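Local coordinates for hypothetical protein PA2218 (Pseudomonas aeruginosa, PDB 2HDW), which is of unknown biological role but adopts the alpha/beta-hydrolase fold and probably acts as a hydrolase, at residues A[94-98]-A[166-172]; A[105-111]-A[274-280]; A[189-195]-A[303-307]; A[212-216]-A[318-322]. One frame throughout, in Å; residues are numbered along the deposited sequence.

From the N terminus, contact 1 (94-98 with 166-172) joins the start of strand 96-102 to the approach to strand 173-178, closing a loop that holds strand 126-130 and helix 148-164. Contact 2 opens inside that loop, at 105-111, and closes at 274-280, so contacts 1 and 2 cross. Contact 3 opens at 189-195 and closes at 303-307, tying the end of helix 180-191 to the loop entering strand 309-314. Contact 4 opens at 212-216 and closes at 318-322, so contacts 2, 3 and 4 all cross. Contact 1 precedes 3 and 4 in series. Contacts 2 and 4 join the insertion after strand 197-201 to the loop after strand 96-102 and the start of helix 320-329.

Contact 1: residues A[94-98]-A[166-172]; sequences DRLPA and PEVNRER
This contact belongs to the central sheet of the alpha/beta-hydrolase fold, at the entry of strand 96-102 beside the strand that follows helix 148-164. The strands are parallel. Leu-96 pairs with Val-168, CA to CA 4.6 Å, with both side chains on the same face. Leu-96 N donates to Glu-167 O at 2.9 Å, and Asn-169 N donates to Leu-96 O at 2.9 Å. Val-168 CA lies 3.4 Å from Leu-96 O in a CA-H...O contact. Segment 166-172 then makes a type I turn from Asn-169 to Arg-172. Asn-169 OD1 accepts from Glu-171 N at 2.9 Å, an Asx turn. Past this corner pairing resumes, and Ala-98 N donates to Arg-172 O at 2.8 Å. Ala-98 CB meets Val-168 CG1 at 4.1 Å. Arg-95 (chi1 m, chi2 and chi3 t) reaches across, and its NH1 donates to Val-168 O at 2.9 Å. Pro-166 O lies over one face of that guanidinium, 3.2 Å from Arg-95 CZ. Pro-97 CD lies over one face of the Arg-172 guanidinium, 3.8 Å from Arg-172 NH1, while Arg-172 NE donates to O of the C-terminal residue Leu-367. A water links Arg-95 O to Asn-169 ND2, at 2.8 Å from each. All four hydrogen bonds between the segments have a main-chain oxygen as acceptor; three come from backbone NH groups and one from the Arg-95 guanidinium.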
# COMPACT_ATOMS: atom_id res chain seq x y z
N ASP A 94 -19.44 -14.45 -17.90
CA ASP A 94 -19.46 -14.47 -16.44
C ASP A 94 -18.77 -13.26 -15.81
O ASP A 94 -17.83 -12.71 -16.38
CB ASP A 94 -18.79 -15.74 -15.92
CG ASP A 94 -19.46 -17.00 -16.43
OD1 ASP A 94 -19.42 -17.25 -17.65
OD2 ASP A 94 -20.05 -17.74 -15.61
N ARG A 95 -19.25 -12.86 -14.63
CA ARG A 95 -18.65 -11.74 -13.91
C ARG A 95 -17.25 -12.17 -13.48
O ARG A 95 -17.01 -13.34 -13.18
CB ARG A 95 -19.50 -11.36 -12.70
CG ARG A 95 -20.75 -10.56 -13.09
CD ARG A 95 -21.60 -10.21 -11.87
NE ARG A 95 -22.71 -9.33 -12.23
CZ ARG A 95 -22.87 -8.10 -11.77
NH1 ARG A 95 -21.98 -7.57 -10.93
NH2 ARG A 95 -23.91 -7.37 -12.16
N LEU A 96 -16.33 -11.22 -13.45
CA LEU A 96 -14.93 -11.49 -13.13
C LEU A 96 -14.48 -11.33 -11.69
O LEU A 96 -15.07 -10.59 -10.92
CB LEU A 96 -14.05 -10.59 -14.00
CG LEU A 96 -14.24 -10.69 -15.51
CD1 LEU A 96 -13.31 -9.71 -16.21
CD2 LEU A 96 -13.96 -12.12 -15.96
N PRO A 97 -13.40 -12.05 -11.31
CA PRO A 97 -12.86 -11.96 -9.96
C PRO A 97 -12.19 -10.59 -9.95
O PRO A 97 -11.87 -10.07 -11.02
CB PRO A 97 -11.85 -13.11 -9.91
CG PRO A 97 -11.34 -13.16 -11.33
CD PRO A 97 -12.61 -12.99 -12.14
N ALA A 98 -11.98 -10.01 -8.77
CA ALA A 98 -11.37 -8.69 -8.70
C ALA A 98 -10.30 -8.60 -7.62
O ALA A 98 -10.33 -9.36 -6.65
CB ALA A 98 -12.45 -7.63 -8.46
N PRO A 166 -20.50 -3.68 -12.42
CA PRO A 166 -21.26 -4.69 -13.16
C PRO A 166 -20.39 -5.81 -13.73
O PRO A 166 -20.87 -6.91 -13.96
CB PRO A 166 -21.96 -3.86 -14.24
CG PRO A 166 -21.06 -2.67 -14.42
CD PRO A 166 -20.69 -2.34 -12.99
N GLU A 167 -19.11 -5.52 -13.94
CA GLU A 167 -18.19 -6.52 -14.50
C GLU A 167 -17.59 -7.46 -13.46
O GLU A 167 -16.93 -8.43 -13.82
CB GLU A 167 -17.05 -5.83 -15.25
CG GLU A 167 -17.48 -4.95 -16.42
CD GLU A 167 -17.93 -3.56 -15.99
OE1 GLU A 167 -17.94 -3.27 -14.77
OE2 GLU A 167 -18.28 -2.75 -16.87
N VAL A 168 -17.83 -7.20 -12.18
CA VAL A 168 -17.25 -8.03 -11.15
C VAL A 168 -18.21 -8.86 -10.32
O VAL A 168 -19.39 -8.52 -10.17
CB VAL A 168 -16.41 -7.19 -10.15
CG1 VAL A 168 -15.49 -6.23 -10.90
CG2 VAL A 168 -17.32 -6.43 -9.22
N ASN A 169 -17.69 -9.96 -9.79
CA ASN A 169 -18.44 -10.85 -8.93
C ASN A 169 -17.98 -10.50 -7.51
O ASN A 169 -16.89 -10.89 -7.10
CB ASN A 169 -18.10 -12.31 -9.24
CG ASN A 169 -18.90 -13.29 -8.39
OD1 ASN A 169 -19.13 -13.05 -7.21
ND2 ASN A 169 -19.31 -14.40 -8.99
N ARG A 170 -18.82 -9.78 -6.77
CA ARG A 170 -18.47 -9.36 -5.41
C ARG A 170 -18.01 -10.48 -4.47
O ARG A 170 -17.40 -10.21 -3.43
CB ARG A 170 -19.65 -8.62 -4.77
CG ARG A 170 -20.84 -9.50 -4.40
CD ARG A 170 -22.01 -8.63 -3.98
NE ARG A 170 -22.32 -7.67 -5.04
CZ ARG A 170 -23.13 -6.63 -4.90
NH1 ARG A 170 -23.73 -6.39 -3.74
NH2 ARG A 170 -23.34 -5.82 -5.93
N GLU A 171 -18.30 -11.73 -4.82
CA GLU A 171 -17.89 -12.86 -4.00
C GLU A 171 -16.50 -13.38 -4.37
O GLU A 171 -15.99 -14.32 -3.74
CB GLU A 171 -18.91 -14.01 -4.12
CG GLU A 171 -20.21 -13.80 -3.35
CD GLU A 171 -19.99 -13.69 -1.84
OE1 GLU A 171 -19.09 -14.38 -1.33
OE2 GLU A 171 -20.71 -12.92 -1.18
N ARG A 172 -15.87 -12.77 -5.37
CA ARG A 172 -14.54 -13.20 -5.82
C ARG A 172 -13.54 -12.04 -5.74
O ARG A 172 -12.93 -11.67 -6.74
CB ARG A 172 -14.64 -13.71 -7.26
CG ARG A 172 -15.73 -14.76 -7.49
CD ARG A 172 -15.80 -15.19 -8.96
NE ARG A 172 -14.57 -15.86 -9.39
CZ ARG A 172 -14.26 -16.12 -10.66
NH1 ARG A 172 -15.09 -15.79 -11.64
NH2 ARG A 172 -13.11 -16.72 -10.94
O HOH W 1 -18.32 -15.13 -11.52
O HOH W 2 -21.57 -6.07 -8.47

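Contact 2: residues A[105-111]-A[274-280]; sequences FGAVKEQ and HPRAVNS
A largely buried cluster of charges lies here. Glu-110 OE2 takes both Lys-109 NZ at 2.7 Å and Arg-276 NH2 at 2.8 Å, although Lys-109 NZ and Arg-276 NH2 are only 4.2 Å apart. Asp-131 and Glu-137 also pair with Lys-109, and Asp-57 pairs with Arg-276. Neither segment is helix or strand. Type I turns run from Val-108 to Gln-111 and from His-274 to Ala-277. CA atoms match as Gly-106 with Val-278 (4.9 Å) and Ala-107 with Ala-277 (5.0 Å). Gly-106 sits at phi/psi 98/9, where a CB would clash with Asn-279 OD1. Its carbonyl O accepts from Asn-279 N at 2.9 Å. Asn-279 ND2 (chi1 m) donates to Phe-105 O at 3.0 Å, and a water joins Phe-105 O to Asn-279 OD1. Val-108 CG2 packs on Ala-277 CB at 4.1 Å. Gln-111 OE1 accepts from Val-108 N at 2.9 Å, while its NE2 bonds Gly-272 O. Glu-110 CB lies 3.4 Å from His-274 CD2, and His-274 NE2 bonds Asp-57. In alpha/beta-hydrolases the loop after this strand commonly borders the active site. Here Asn-279 holds the backbone at one end, and side-chain salt bridges balance the charges at the other.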
# COMPACT_ATOMS: atom_id res chain seq x y z
N PHE A 105 3.57 2.45 1.13
CA PHE A 105 3.13 3.48 2.07
C PHE A 105 3.88 4.76 1.71
O PHE A 105 5.10 4.83 1.83
CB PHE A 105 3.48 3.05 3.50
CG PHE A 105 3.05 4.02 4.55
CD1 PHE A 105 1.72 4.10 4.95
CD2 PHE A 105 3.98 4.86 5.16
CE1 PHE A 105 1.32 5.00 5.93
CE2 PHE A 105 3.59 5.77 6.15
CZ PHE A 105 2.25 5.83 6.54
N GLY A 106 3.15 5.78 1.27
CA GLY A 106 3.80 7.03 0.90
C GLY A 106 3.99 7.10 -0.61
O GLY A 106 4.67 8.00 -1.13
N ALA A 107 3.39 6.15 -1.31
CA ALA A 107 3.46 6.10 -2.77
C ALA A 107 2.06 6.34 -3.32
O ALA A 107 1.08 6.23 -2.58
CB ALA A 107 3.98 4.74 -3.22
N VAL A 108 1.97 6.66 -4.60
CA VAL A 108 0.67 6.88 -5.23
C VAL A 108 0.39 5.81 -6.27
O VAL A 108 1.30 5.06 -6.68
CB VAL A 108 0.59 8.27 -5.90
CG1 VAL A 108 0.62 9.35 -4.84
CG2 VAL A 108 1.76 8.45 -6.88
N LYS A 109 -0.86 5.74 -6.71
CA LYS A 109 -1.31 4.76 -7.68
C LYS A 109 -0.55 4.74 -9.01
O LYS A 109 -0.56 3.74 -9.71
CB LYS A 109 -2.80 4.95 -7.96
CG LYS A 109 -3.16 6.29 -8.60
CD LYS A 109 -4.66 6.51 -8.60
CE LYS A 109 -5.06 7.77 -9.37
NZ LYS A 109 -4.38 9.00 -8.88
N GLU A 110 0.10 5.85 -9.36
CA GLU A 110 0.84 5.89 -10.62
C GLU A 110 2.16 5.13 -10.53
O GLU A 110 2.84 4.91 -11.53
CB GLU A 110 1.09 7.34 -11.06
CG GLU A 110 -0.17 8.13 -11.41
CD GLU A 110 -0.96 8.58 -10.20
OE1 GLU A 110 -0.45 8.46 -9.06
OE2 GLU A 110 -2.09 9.08 -10.38
N GLN A 111 2.53 4.74 -9.31
CA GLN A 111 3.77 4.02 -9.11
C GLN A 111 3.53 2.50 -9.07
O GLN A 111 2.74 1.98 -9.86
CB GLN A 111 4.47 4.56 -7.85
CG GLN A 111 4.88 6.03 -8.02
CD GLN A 111 5.31 6.72 -6.74
OE1 GLN A 111 4.61 6.65 -5.72
NE2 GLN A 111 6.44 7.41 -6.78
N HIS A 274 7.21 10.31 -9.02
CA HIS A 274 5.91 10.90 -9.32
C HIS A 274 5.74 12.06 -8.35
O HIS A 274 5.80 11.88 -7.14
CB HIS A 274 4.75 9.92 -9.19
CG HIS A 274 3.48 10.45 -9.78
ND1 HIS A 274 2.76 11.46 -9.18
CD2 HIS A 274 2.87 10.21 -10.96
CE1 HIS A 274 1.76 11.82 -9.97
NE2 HIS A 274 1.81 11.07 -11.06
N PRO A 275 5.51 13.27 -8.89
CA PRO A 275 5.34 14.50 -8.11
C PRO A 275 4.35 14.51 -6.94
O PRO A 275 4.54 15.27 -5.99
CB PRO A 275 4.99 15.54 -9.17
CG PRO A 275 4.29 14.72 -10.22
CD PRO A 275 5.16 13.50 -10.30
N ARG A 276 3.31 13.69 -7.00
CA ARG A 276 2.33 13.68 -5.92
C ARG A 276 2.66 12.73 -4.76
O ARG A 276 2.05 12.81 -3.70
CB ARG A 276 0.93 13.36 -6.47
CG ARG A 276 0.39 14.44 -7.42
CD ARG A 276 -1.10 14.27 -7.66
NE ARG A 276 -1.43 13.07 -8.43
CZ ARG A 276 -1.41 13.00 -9.76
NH1 ARG A 276 -1.10 14.07 -10.48
NH2 ARG A 276 -1.72 11.87 -10.36
N ALA A 277 3.65 11.87 -4.95
CA ALA A 277 4.02 10.92 -3.90
C ALA A 277 4.80 11.52 -2.74
O ALA A 277 5.70 12.34 -2.94
CB ALA A 277 4.82 9.76 -4.50
N VAL A 278 4.43 11.11 -1.53
CA VAL A 278 5.11 11.56 -0.32
C VAL A 278 6.58 11.16 -0.42
O VAL A 278 7.48 11.95 -0.12
CB VAL A 278 4.51 10.88 0.95
CG1 VAL A 278 5.53 10.92 2.09
CG2 VAL A 278 3.23 11.59 1.36
N ASN A 279 6.82 9.92 -0.83
CA ASN A 279 8.18 9.42 -0.93
C ASN A 279 9.02 10.08 -2.01
O ASN A 279 10.24 10.03 -1.97
CB ASN A 279 8.16 7.90 -1.10
CG ASN A 279 7.51 7.20 0.08
OD1 ASN A 279 7.48 7.74 1.19
ND2 ASN A 279 7.00 5.99 -0.15
N SER A 280 8.36 10.71 -2.99
CA SER A 280 9.09 11.38 -4.06
C SER A 280 9.39 12.84 -3.75
O SER A 280 8.87 13.74 -4.40
CB SER A 280 8.33 11.28 -5.38
OG SER A 280 8.41 9.97 -5.94
O HOH W 3 6.34 6.98 3.58
O HOH W 4 -1.68 10.42 -7.41

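Contact 3: residues A[189-195]-A[303-307]; sequences VAVDKRV and EISPR
Glu-303 comes first, and its OE1 accepts from two waters at 2.7 and 2.8 Å. The first also donates to Ala-190 O at 2.8 Å. The second accepts from Lys-193 NZ at 2.8 Å, and Lys-193 NZ also donates to Ala-190 O at 2.8 Å. Ile-304 follows, its CA 4.6 Å from that of Ala-190. Its CG1 packs 4.0 Å from Val-189 CG1 and 4.2 Å from Ala-190 CB. The join links the end of helix 180-191 to the loop entering strand 309-314. In the alpha/beta-hydrolase sheet, strand 197-201 lies between that strand and strand 173-178. Ser-305 and Pro-306, joined by a cis peptide, bend away from the other segment. Arg-307 then turns back, with chi1 m, chi2 t and chi3 m. It faces a type I turn from Asp-192 to Val-195 that presents their carbonyls. Asp-192 OD1 accepts from Arg-194 N at 3.2 Å, an Asx turn, and its OD2 bonds Ser-156. Arg-307 NH1 donates to Val-195 O at 2.9 Å, and more weakly to Asp-192 O at 3.1 Å and Val-189 O at 2.9 Å. Arg-307 NH2 donates weakly to Val-189 O at 2.8 Å. Val-189 CG1 and Lys-193 CD lie over opposite guanidinium faces.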
# COMPACT_ATOMS: atom_id res chain seq x y z
N VAL A 189 -8.12 -7.46 5.91
CA VAL A 189 -8.70 -8.78 5.67
C VAL A 189 -9.17 -9.50 6.94
O VAL A 189 -10.14 -10.26 6.91
CB VAL A 189 -7.70 -9.69 4.91
CG1 VAL A 189 -8.33 -11.06 4.67
CG2 VAL A 189 -7.32 -9.04 3.57
N ALA A 190 -8.48 -9.27 8.05
CA ALA A 190 -8.84 -9.91 9.30
C ALA A 190 -10.30 -9.63 9.69
O ALA A 190 -11.00 -10.54 10.15
CB ALA A 190 -7.92 -9.44 10.42
N VAL A 191 -10.75 -8.40 9.50
CA VAL A 191 -12.13 -8.06 9.86
C VAL A 191 -13.11 -7.93 8.70
O VAL A 191 -14.31 -8.03 8.91
CB VAL A 191 -12.22 -6.77 10.71
CG1 VAL A 191 -11.63 -7.01 12.09
CG2 VAL A 191 -11.52 -5.62 10.00
N ASP A 192 -12.61 -7.69 7.49
CA ASP A 192 -13.48 -7.57 6.32
C ASP A 192 -13.62 -8.97 5.72
O ASP A 192 -12.81 -9.39 4.89
CB ASP A 192 -12.88 -6.63 5.28
CG ASP A 192 -13.85 -6.31 4.15
OD1 ASP A 192 -14.87 -7.03 4.00
OD2 ASP A 192 -13.59 -5.35 3.40
N LYS A 193 -14.66 -9.69 6.14
CA LYS A 193 -14.91 -11.06 5.68
C LYS A 193 -15.24 -11.22 4.20
O LYS A 193 -15.29 -12.34 3.69
CB LYS A 193 -16.01 -11.69 6.53
CG LYS A 193 -15.74 -11.61 8.03
CD LYS A 193 -14.39 -12.22 8.39
CE LYS A 193 -14.14 -12.16 9.90
NZ LYS A 193 -12.79 -12.68 10.29
N ARG A 194 -15.46 -10.11 3.50
CA ARG A 194 -15.76 -10.16 2.07
C ARG A 194 -14.51 -10.52 1.26
O ARG A 194 -14.61 -11.16 0.22
CB ARG A 194 -16.30 -8.82 1.59
CG ARG A 194 -17.57 -8.36 2.29
CD ARG A 194 -17.93 -6.95 1.87
NE ARG A 194 -16.86 -6.02 2.20
CZ ARG A 194 -16.79 -4.76 1.78
NH1 ARG A 194 -17.73 -4.27 0.98
NH2 ARG A 194 -15.75 -4.00 2.12
N VAL A 195 -13.33 -10.12 1.74
CA VAL A 195 -12.07 -10.39 1.05
C VAL A 195 -11.72 -11.87 1.21
O VAL A 195 -11.49 -12.35 2.33
CB VAL A 195 -10.93 -9.49 1.58
CG1 VAL A 195 -9.69 -9.67 0.73
CG2 VAL A 195 -11.38 -8.03 1.56
N GLU A 303 -7.28 -14.44 12.40
CA GLU A 303 -8.68 -14.55 12.00
C GLU A 303 -8.90 -14.38 10.51
O GLU A 303 -10.03 -14.24 10.05
CB GLU A 303 -9.54 -13.58 12.82
CG GLU A 303 -9.68 -14.06 14.27
CD GLU A 303 -10.46 -13.12 15.15
OE1 GLU A 303 -11.40 -12.47 14.66
OE2 GLU A 303 -10.14 -13.04 16.35
N ILE A 304 -7.80 -14.37 9.76
CA ILE A 304 -7.88 -14.32 8.32
C ILE A 304 -8.24 -15.76 7.96
O ILE A 304 -9.05 -16.02 7.07
CB ILE A 304 -6.52 -13.91 7.68
CG1 ILE A 304 -6.32 -12.40 7.84
CG2 ILE A 304 -6.49 -14.29 6.20
CD1 ILE A 304 -4.93 -11.90 7.46
N SER A 305 -7.63 -16.71 8.67
CA SER A 305 -7.91 -18.13 8.43
C SER A 305 -9.41 -18.32 8.69
O SER A 305 -9.99 -17.63 9.53
CB SER A 305 -7.11 -19.00 9.40
OG SER A 305 -7.44 -20.37 9.27
N PRO A 306 -10.06 -19.28 8.00
CA PRO A 306 -9.57 -20.24 7.00
C PRO A 306 -9.13 -19.67 5.65
O PRO A 306 -8.65 -20.43 4.80
CB PRO A 306 -10.76 -21.20 6.82
CG PRO A 306 -11.56 -21.03 8.07
CD PRO A 306 -11.47 -19.55 8.31
N ARG A 307 -9.29 -18.37 5.44
CA ARG A 307 -8.86 -17.76 4.17
C ARG A 307 -7.34 -17.79 4.09
O ARG A 307 -6.66 -17.65 5.11
CB ARG A 307 -9.38 -16.32 4.08
CG ARG A 307 -10.89 -16.22 3.94
CD ARG A 307 -11.39 -14.81 4.22
NE ARG A 307 -11.14 -14.42 5.61
CZ ARG A 307 -11.21 -13.17 6.06
NH1 ARG A 307 -11.50 -12.18 5.22
NH2 ARG A 307 -10.98 -12.91 7.34
O HOH W 5 -11.29 -10.42 12.97
O HOH W 6 -13.45 -13.27 12.92

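Contact 4: residues A[212-216]-A[318-322]; sequences KGYND and HSRYF
Residues 213-216 form a type II turn directly after helix 206-212. Gly-213 leaves the helix at phi 69°. Tyr-214 (-75/125) and Asn-215 (56/45) hold the two central positions. Opposite, 318-319 lead into helix 320-329. The backbones stay apart, with Tyr-214 and Ser-319 CA atoms 8.3 Å apart and those of Asn-215 and Tyr-321 8.1 Å, so side chains bridge the gap. Tyr-321, with chi1 p (76°), points its hydroxyl into the turn. Asn-215 N donates to Tyr-321 OH at 2.8 Å in a nearly straight bond. A water lies 2.7 Å from both Tyr-321 OH and Gly-213 O and donates to the latter. Asn-215 OD1 sits over one face of the Tyr-321 ring, 3.5 Å from CE2. Tyr-214 CE1 approaches the edge of the His-318 ring, 3.9 Å from CD2, with ring centres 5.7 Å apart. Tyr-214 OH and His-318 NE2 both bond the hydroxyl of Tyr-204, and Phe-259 meets both rings. The contact joins the insertion after strand 197-201, where alpha/beta-hydrolases often carry a cap, to the segment following strand 309-314. One tyrosine hydroxyl holds the turn directly and through water, and the Tyr-214 and His-318 rings meet obliquely beside it.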
# COMPACT_ATOMS: atom_id res chain seq x y z
N LYS A 212 9.21 0.90 16.82
CA LYS A 212 10.49 0.29 17.18
C LYS A 212 11.66 0.55 16.22
O LYS A 212 12.77 0.09 16.48
CB LYS A 212 10.32 -1.22 17.33
CG LYS A 212 9.23 -1.65 18.31
CD LYS A 212 9.09 -3.17 18.32
CE LYS A 212 8.08 -3.63 19.36
NZ LYS A 212 7.90 -5.12 19.34
N GLY A 213 11.41 1.27 15.14
CA GLY A 213 12.48 1.52 14.18
C GLY A 213 12.84 0.23 13.45
O GLY A 213 12.16 -0.79 13.61
N TYR A 214 13.91 0.27 12.65
CA TYR A 214 14.33 -0.92 11.92
C TYR A 214 15.02 -1.93 12.83
O TYR A 214 15.98 -1.61 13.53
CB TYR A 214 15.28 -0.53 10.78
CG TYR A 214 14.56 0.09 9.60
CD1 TYR A 214 13.72 -0.67 8.80
CD2 TYR A 214 14.73 1.44 9.29
CE1 TYR A 214 13.05 -0.11 7.71
CE2 TYR A 214 14.06 2.02 8.20
CZ TYR A 214 13.23 1.24 7.42
OH TYR A 214 12.58 1.78 6.34
N ASN A 215 14.52 -3.16 12.81
CA ASN A 215 15.08 -4.23 13.64
C ASN A 215 15.10 -3.85 15.12
O ASN A 215 16.09 -4.08 15.81
CB ASN A 215 16.49 -4.57 13.16
CG ASN A 215 16.49 -5.26 11.80
OD1 ASN A 215 16.05 -6.41 11.67
ND2 ASN A 215 16.97 -4.55 10.78
N ASP A 216 13.99 -3.29 15.60
CA ASP A 216 13.86 -2.89 17.00
C ASP A 216 15.06 -2.10 17.52
O ASP A 216 15.71 -2.51 18.47
CB ASP A 216 13.65 -4.12 17.88
CG ASP A 216 12.40 -4.90 17.53
OD1 ASP A 216 12.06 -5.84 18.27
OD2 ASP A 216 11.75 -4.57 16.50
N HIS A 318 16.09 -5.78 3.22
CA HIS A 318 16.35 -5.35 4.59
C HIS A 318 15.08 -5.52 5.41
O HIS A 318 15.11 -5.63 6.64
CB HIS A 318 16.73 -3.87 4.61
CG HIS A 318 15.60 -2.97 4.20
ND1 HIS A 318 15.17 -2.86 2.89
CD2 HIS A 318 14.78 -2.18 4.93
CE1 HIS A 318 14.13 -2.04 2.84
NE2 HIS A 318 13.87 -1.62 4.07
N SER A 319 13.96 -5.55 4.71
CA SER A 319 12.64 -5.65 5.33
C SER A 319 12.07 -7.07 5.38
O SER A 319 10.94 -7.26 5.81
CB SER A 319 11.67 -4.78 4.55
OG SER A 319 11.74 -5.16 3.18
N ARG A 320 12.84 -8.05 4.94
CA ARG A 320 12.33 -9.41 4.92
C ARG A 320 11.79 -9.87 6.27
O ARG A 320 10.83 -10.64 6.33
CB ARG A 320 13.40 -10.40 4.46
CG ARG A 320 12.86 -11.81 4.26
CD ARG A 320 13.95 -12.78 3.81
NE ARG A 320 14.95 -12.96 4.84
CZ ARG A 320 16.04 -13.71 4.71
NH1 ARG A 320 16.27 -14.36 3.57
NH2 ARG A 320 16.91 -13.82 5.71
N TYR A 321 12.38 -9.39 7.35
CA TYR A 321 11.94 -9.80 8.67
C TYR A 321 10.48 -9.46 8.97
O TYR A 321 9.82 -10.16 9.75
CB TYR A 321 12.86 -9.23 9.76
CG TYR A 321 12.67 -7.77 10.07
CD1 TYR A 321 11.84 -7.37 11.12
CD2 TYR A 321 13.38 -6.79 9.38
CE1 TYR A 321 11.73 -6.04 11.48
CE2 TYR A 321 13.28 -5.45 9.73
CZ TYR A 321 12.45 -5.08 10.78
OH TYR A 321 12.36 -3.76 11.14
N PHE A 322 9.95 -8.39 8.37
CA PHE A 322 8.55 -8.03 8.61
C PHE A 322 7.61 -9.17 8.20
O PHE A 322 6.66 -9.48 8.92
CB PHE A 322 8.16 -6.77 7.83
CG PHE A 322 8.74 -5.50 8.40
CD1 PHE A 322 8.45 -5.11 9.71
CD2 PHE A 322 9.57 -4.69 7.63
CE1 PHE A 322 8.98 -3.93 10.24
CE2 PHE A 322 10.10 -3.50 8.16
CZ PHE A 322 9.80 -3.12 9.46
O HOH W 7 10.74 -3.03 13.18